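Local atomic coordinates of Lin1840 protein (PDB entry 4ZO7), a protein that probably hydrolyses terminal, non-reducing beta-D-glucosyl residues with release of beta-D-glucose, as a member of glycosyl hydrolase family 3. Residues P145-V150 with A194-A199; N206-S211 with A237-D242. The protein carries 2 engineered substitutions. All coordinates share one frame; numbering follows the deposited sequence.

Contact 1: residues P145-V150 with A194-A199; sequences PRWGRV and AAYGAA. With GLC (alpha-D-glucopyranose), chain I.
Two aromatic rings meet at a right angle: the indole of Trp-147 drives its edge into the face of Tyr-196, a T-shaped pair with planes 88° apart. Trp-147 CZ2 sits 3.3 Å above the middle of the phenol ring. Slim residues take one indole face. Gly-197 CA makes a CH-pi contact 3.6 Å from the centroid of the six-membered ring of Trp-147, an approach suited to a residue without a side chain, and Ala-199 CB touches the same face near NE1. Arg-149 CB, from the indole's own segment, packs on the opposite face, while the indole N-H goes to Glu-204. The two loops follow strands 133-134 and 187-193, neighbours in the parallel sheet of the TIM-barrel-like domain; from the first Arg-149 reaches the bound alpha-D-glucose, while Tyr-196 of the second holds that arginine. A bend at chi3 (74°) turns the guanidinium so that NH1 meets the phenol oxygen and both terminal nitrogens face the sugar. Arg-149 NH1 donates to Tyr-196 OH at 3.0 Å, close to the guanidinium plane and at 156°. Arg-149 NH1 also donates to glucose O2 at 3.1 Å, and NH2 to glucose O3 at 2.8 Å. NE is salt-bridged to Glu-152.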
loop_
_atom_site.group_PDB
_atom_site.type_symbol
_atom_site.label_atom_id
_atom_site.label_comp_id
_atom_site.label_asym_id
_atom_site.label_seq_id
_atom_site.Cartn_x
_atom_site.Cartn_y
_atom_site.Cartn_z
ATOM N N PRO A 145 9.376 -3.053 -4.052
ATOM C CA PRO A 145 10.201 -3.958 -4.842
ATOM C C PRO A 145 9.514 -5.108 -5.571
ATOM O O PRO A 145 10.142 -5.743 -6.434
ATOM C CB PRO A 145 11.242 -4.442 -3.841
ATOM C CG PRO A 145 10.707 -4.176 -2.483
ATOM C CD PRO A 145 9.654 -3.092 -2.609
ATOM N N ARG A 146 8.235 -5.400 -5.269
ATOM C CA ARG A 146 7.459 -6.346 -6.042
ATOM C C ARG A 146 7.306 -5.952 -7.527
ATOM O O ARG A 146 7.269 -6.843 -8.367
ATOM C CB ARG A 146 6.080 -6.531 -5.426
ATOM C CG ARG A 146 6.076 -7.228 -4.076
ATOM C CD ARG A 146 4.680 -7.190 -3.430
ATOM N NE ARG A 146 4.293 -5.832 -3.045
ATOM C CZ ARG A 146 3.266 -5.520 -2.277
ATOM N NH1 ARG A 146 2.467 -6.442 -1.750
ATOM N NH2 ARG A 146 3.052 -4.235 -1.994
ATOM N N TRP A 147 7.219 -4.635 -7.818
ATOM C CA TRP A 147 7.008 -4.082 -9.142
ATOM C C TRP A 147 8.262 -4.256 -9.956
ATOM O O TRP A 147 9.370 -3.813 -9.506
ATOM C CB TRP A 147 6.769 -2.569 -9.030
ATOM C CG TRP A 147 6.301 -1.865 -10.231
ATOM C CD1 TRP A 147 5.310 -2.255 -11.044
ATOM C CD2 TRP A 147 6.749 -0.578 -10.716
ATOM N NE1 TRP A 147 5.094 -1.312 -12.009
ATOM C CE2 TRP A 147 5.972 -0.278 -11.858
ATOM C CE3 TRP A 147 7.732 0.318 -10.324
ATOM C CZ2 TRP A 147 6.112 0.931 -12.603
ATOM C CZ3 TRP A 147 7.901 1.542 -11.085
ATOM C CH2 TRP A 147 7.055 1.835 -12.183
ATOM N N GLY A 148 8.115 -4.822 -11.166
ATOM C CA GLY A 148 9.302 -5.120 -11.930
ATOM C C GLY A 148 10.094 -3.929 -12.394
ATOM O O GLY A 148 11.294 -4.051 -12.655
ATOM N N ARG A 149 9.426 -2.783 -12.503
ATOM C CA ARG A 149 10.013 -1.627 -13.130
ATOM C C ARG A 149 10.858 -0.819 -12.157
ATOM O O ARG A 149 11.403 0.210 -12.542
ATOM C CB ARG A 149 8.920 -0.754 -13.798
ATOM C CG ARG A 149 8.019 -1.578 -14.711
ATOM C CD ARG A 149 7.199 -0.704 -15.587
ATOM N NE ARG A 149 8.033 -0.153 -16.614
ATOM C CZ ARG A 149 7.640 0.310 -17.787
ATOM N NH1 ARG A 149 6.375 0.328 -18.152
ATOM N NH2 ARG A 149 8.568 0.712 -18.629
ATOM N N VAL A 150 11.039 -1.277 -10.905
ATOM C CA VAL A 150 11.992 -0.591 -10.015
ATOM C C VAL A 150 13.393 -0.539 -10.650
ATOM O O VAL A 150 14.207 0.322 -10.325
ATOM C CB VAL A 150 12.059 -1.176 -8.597
ATOM C CG1 VAL A 150 10.707 -1.085 -7.944
ATOM C CG2 VAL A 150 12.524 -2.623 -8.647
ATOM N N ALA A 194 2.115 10.378 -14.408
ATOM C CA ALA A 194 2.890 10.578 -13.196
ATOM C C ALA A 194 2.603 9.447 -12.181
ATOM O O ALA A 194 1.538 8.838 -12.215
ATOM C CB ALA A 194 2.609 11.984 -12.588
ATOM N N ALA A 195 3.575 9.129 -11.334
ATOM C CA ALA A 195 3.353 8.346 -10.052
ATOM C C ALA A 195 3.095 6.824 -10.260
ATOM O O ALA A 195 2.494 6.144 -9.438
ATOM C CB ALA A 195 2.251 8.954 -9.230
ATOM N N TYR A 196 3.533 6.351 -11.422
ATOM C CA TYR A 196 3.339 4.991 -11.891
ATOM C C TYR A 196 3.929 3.929 -10.913
ATOM O O TYR A 196 3.352 2.895 -10.756
ATOM C CB TYR A 196 3.947 4.936 -13.347
ATOM C CG TYR A 196 4.009 3.621 -14.085
ATOM C CD1 TYR A 196 2.950 2.735 -14.087
ATOM C CD2 TYR A 196 5.081 3.311 -14.866
ATOM C CE1 TYR A 196 2.967 1.567 -14.795
ATOM C CE2 TYR A 196 5.111 2.130 -15.595
ATOM C CZ TYR A 196 4.023 1.274 -15.561
ATOM O OH TYR A 196 4.058 0.113 -16.224
ATOM N N GLY A 197 5.053 4.211 -10.267
ATOM C CA GLY A 197 5.730 3.277 -9.351
ATOM C C GLY A 197 5.037 3.057 -8.006
ATOM O O GLY A 197 5.436 2.175 -7.199
ATOM N N ALA A 198 3.960 3.789 -7.780
ATOM C CA ALA A 198 3.142 3.523 -6.616
ATOM C C ALA A 198 2.073 2.407 -6.881
ATOM O O ALA A 198 1.153 2.215 -6.038
ATOM C CB ALA A 198 2.496 4.828 -6.159
ATOM N N ALA A 199 2.200 1.649 -7.990
ATOM C CA ALA A 199 1.227 0.589 -8.359
ATOM C C ALA A 199 0.877 -0.269 -7.152
ATOM O O ALA A 199 1.772 -0.839 -6.497
ATOM C CB ALA A 199 1.733 -0.329 -9.466
HETATM C C1 GLC I . 5.644 1.761 -23.004
HETATM C C2 GLC I . 6.461 1.786 -21.682
HETATM C C3 GLC I . 7.613 2.790 -21.766
HETATM C C4 GLC I . 8.412 2.647 -23.056
HETATM C C5 GLC I . 7.474 2.678 -24.243
HETATM C C6 GLC I . 8.232 2.522 -25.570
HETATM O O1 GLC I . 4.825 2.906 -23.227
HETATM O O2 GLC I . 5.716 2.168 -20.550
HETATM O O3 GLC I . 8.446 2.721 -20.631
HETATM O O4 GLC I . 9.281 3.727 -23.129
HETATM O O5 GLC I . 6.515 1.632 -24.124
HETATM O O6 GLC I . 8.774 1.244 -25.614
#

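Contact 2: residues N206-S211 with A237-D242; sequences NTVNMS and AFNVVD. With GLC (alpha-D-glucopyranose), chain I.
Val-208 lays its CG2 methyl against the side chain of Asn-239, 3.7 Å from both CB and ND2. The segments belong to loops that follow strands 187-193 and 233-236, adjacent in the parallel sheet of the TIM-barrel-like domain, and their touching parts run nearly the same way, 23° apart. No direct hydrogen bond crosses between them, so branched aliphatic side chains do much of the joining. In return for Val-208, Val-240 sends its CG2 to the backbone of the facing segment, 3.5 Å from Val-208 O, and also meets Thr-207. Val-240 opens a short antiparallel hairpin, strands 240-241 and 244-245. At its turn Asp-242 has a positive phi of 35°, a conformation aspartate adopts more readily than most residues.

Beyond the valines the contact becomes polar. One water accepts from Asp-242 N at 2.8 Å and, weakly, from Met-210 N, joining two backbone donors that could not pair with each other. The side chains of Asn-209 and Asp-242 lie side by side, but Asn-209 ND2 stays 3.7 Å from Asp-242 OD1. Their stronger partners are on the second subunit: Asn-209 OD1 accepts from Ser-211 N of that chain, and Asp-242 OD1 meets its Ser-211 OG and Arg-213. At the other end Phe-238 reaches the bound alpha-D-glucose, its CE2 3.2 Å from sugar O2. Asn-239 carries its amide between its backbone N and carbonyl carbon (chi1 50°), folded back toward its own chain, where ND2 donates to Val-240 O at 2.9 Å from above the carbonyl plane.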
loop_
_atom_site.group_PDB
_atom_site.type_symbol
_atom_site.label_atom_id
_atom_site.label_comp_id
_atom_site.label_asym_id
_atom_site.label_seq_id
_atom_site.Cartn_x
_atom_site.Cartn_y
_atom_site.Cartn_z
ATOM N N ASN A 206 -1.335 -1.523 -12.136
ATOM C CA ASN A 206 -2.432 -1.444 -11.210
ATOM C C ASN A 206 -2.653 0.004 -10.740
ATOM O O ASN A 206 -1.774 0.895 -10.884
ATOM C CB ASN A 206 -2.203 -2.410 -10.019
ATOM C CG ASN A 206 -3.488 -2.859 -9.329
ATOM O OD1 ASN A 206 -4.605 -2.748 -9.862
ATOM N ND2 ASN A 206 -3.334 -3.359 -8.122
ATOM N N THR A 207 -3.834 0.186 -10.152
ATOM C CA THR A 207 -4.271 1.386 -9.443
ATOM C C THR A 207 -3.169 2.074 -8.639
ATOM O O THR A 207 -2.423 1.450 -7.897
ATOM C CB THR A 207 -5.306 0.958 -8.446
ATOM O OG1 THR A 207 -6.388 0.344 -9.174
ATOM C CG2 THR A 207 -5.791 2.160 -7.584
ATOM N N VAL A 208 -3.068 3.382 -8.833
ATOM C CA VAL A 208 -2.293 4.240 -7.959
ATOM C C VAL A 208 -3.252 5.195 -7.260
ATOM O O VAL A 208 -4.150 5.754 -7.917
ATOM C CB VAL A 208 -1.297 5.076 -8.798
ATOM C CG1 VAL A 208 -0.724 6.208 -7.965
ATOM C CG2 VAL A 208 -0.168 4.190 -9.341
ATOM N N ASN A 209 -3.064 5.386 -5.948
ATOM C CA ASN A 209 -3.816 6.423 -5.224
ATOM C C ASN A 209 -2.977 6.990 -4.080
ATOM O O ASN A 209 -2.383 6.233 -3.302
ATOM C CB ASN A 209 -5.132 5.934 -4.685
ATOM C CG ASN A 209 -5.991 7.061 -4.117
ATOM O OD1 ASN A 209 -6.012 7.280 -2.920
ATOM N ND2 ASN A 209 -6.668 7.796 -4.987
ATOM N N MET A 210 -2.858 8.310 -4.107
ATOM C CA MET A 210 -2.291 9.099 -3.058
ATOM C C MET A 210 -2.966 10.473 -3.028
ATOM O O MET A 210 -3.648 10.863 -3.968
ATOM C CB MET A 210 -0.771 9.242 -3.203
ATOM C CG MET A 210 -0.288 10.150 -4.264
ATOM S SD MET A 210 -0.026 9.408 -5.864
ATOM C CE MET A 210 1.130 8.052 -5.485
ATOM N N SER A 211 -2.789 11.188 -1.936
ATOM C CA SER A 211 -3.322 12.538 -1.855
ATOM C C SER A 211 -2.602 13.459 -2.830
ATOM O O SER A 211 -1.419 13.296 -3.101
ATOM C CB SER A 211 -3.256 13.086 -0.426
ATOM O OG SER A 211 -1.973 13.547 -0.061
ATOM N N ALA A 237 1.690 8.105 -18.285
ATOM C CA ALA A 237 1.744 6.889 -17.544
ATOM C C ALA A 237 0.510 6.017 -17.795
ATOM O O ALA A 237 -0.584 6.515 -18.039
ATOM C CB ALA A 237 1.812 7.249 -16.102
ATOM N N PHE A 238 0.677 4.706 -17.672
ATOM C CA PHE A 238 -0.430 3.735 -17.679
ATOM C C PHE A 238 -1.526 3.836 -16.616
ATOM O O PHE A 238 -2.734 3.475 -16.907
ATOM C CB PHE A 238 0.170 2.312 -17.653
ATOM C CG PHE A 238 0.822 1.915 -19.001
ATOM C CD1 PHE A 238 0.125 2.047 -20.162
ATOM C CD2 PHE A 238 2.116 1.490 -19.076
ATOM C CE1 PHE A 238 0.663 1.708 -21.392
ATOM C CE2 PHE A 238 2.688 1.110 -20.289
ATOM C CZ PHE A 238 1.953 1.219 -21.451
ATOM N N ASN A 239 -1.105 4.235 -15.403
ATOM C CA ASN A 239 -1.979 4.232 -14.194
ATOM C C ASN A 239 -2.956 5.376 -14.134
ATOM O O ASN A 239 -2.739 6.458 -14.684
ATOM C CB ASN A 239 -1.161 4.335 -12.927
ATOM C CG ASN A 239 -0.139 5.490 -12.980
ATOM O OD1 ASN A 239 0.822 5.437 -13.740
ATOM N ND2 ASN A 239 -0.363 6.537 -12.189
ATOM N N VAL A 240 -4.024 5.142 -13.411
ATOM C CA VAL A 240 -4.836 6.245 -12.927
ATOM C C VAL A 240 -4.026 7.149 -12.022
ATOM O O VAL A 240 -3.170 6.658 -11.299
ATOM C CB VAL A 240 -6.071 5.753 -12.120
ATOM C CG1 VAL A 240 -7.076 5.027 -13.023
ATOM C CG2 VAL A 240 -5.670 4.885 -10.901
ATOM N N VAL A 241 -4.345 8.450 -12.067
ATOM C CA VAL A 241 -3.971 9.441 -11.035
ATOM C C VAL A 241 -5.265 9.985 -10.464
ATOM O O VAL A 241 -6.141 10.464 -11.187
ATOM C CB VAL A 241 -3.098 10.519 -11.630
ATOM C CG1 VAL A 241 -2.848 11.722 -10.669
ATOM C CG2 VAL A 241 -1.820 9.859 -12.148
ATOM N N ASP A 242 -5.427 9.769 -9.160
ATOM C CA ASP A 242 -6.702 10.006 -8.485
ATOM C C ASP A 242 -7.936 9.679 -9.360
ATOM O O ASP A 242 -8.871 10.476 -9.542
ATOM C CB ASP A 242 -6.757 11.446 -8.012
ATOM C CG ASP A 242 -7.755 11.656 -6.930
ATOM O OD1 ASP A 242 -8.356 10.678 -6.492
ATOM O OD2 ASP A 242 -7.966 12.823 -6.546
HETATM C C1 GLC I . 5.644 1.761 -23.004
HETATM C C2 GLC I . 6.461 1.786 -21.682
HETATM C C3 GLC I . 7.613 2.790 -21.766
HETATM C C4 GLC I . 8.412 2.647 -23.056
HETATM C C5 GLC I . 7.474 2.678 -24.243
HETATM C C6 GLC I . 8.232 2.522 -25.570
HETATM O O1 GLC I . 4.825 2.906 -23.227
HETATM O O2 GLC I . 5.716 2.168 -20.550
HETATM O O3 GLC I . 8.446 2.721 -20.631
HETATM O O4 GLC I . 9.281 3.727 -23.129
HETATM O O5 GLC I . 6.515 1.632 -24.124
HETATM O O6 GLC I . 8.774 1.244 -25.614
HETATM O O HOH W 1 -3.319 9.278 -7.367
#

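Both contacts use the loop between strand 187-193 and helix 212-219, but join it to different neighbours: contact 1 to the loop after strand 133-134, contact 2 to the one after strand 233-236. Contact 1 is wholly buried and relies on aromatic packing and an arginine shared with the glucose. Contact 2 is only partly buried; aliphatic packing gives way to a bridging water and to polar groups that serve the subunit interface. The centres of contact 1 and contact 2 lie about 11 Å apart, and the two touch directly. Ala-194 O is 3.0 Å from Asn-239 ND2, a probable hydrogen bond, and Val-208 CG2 packs on Ala-195 O. Each contact also meets the same sugar.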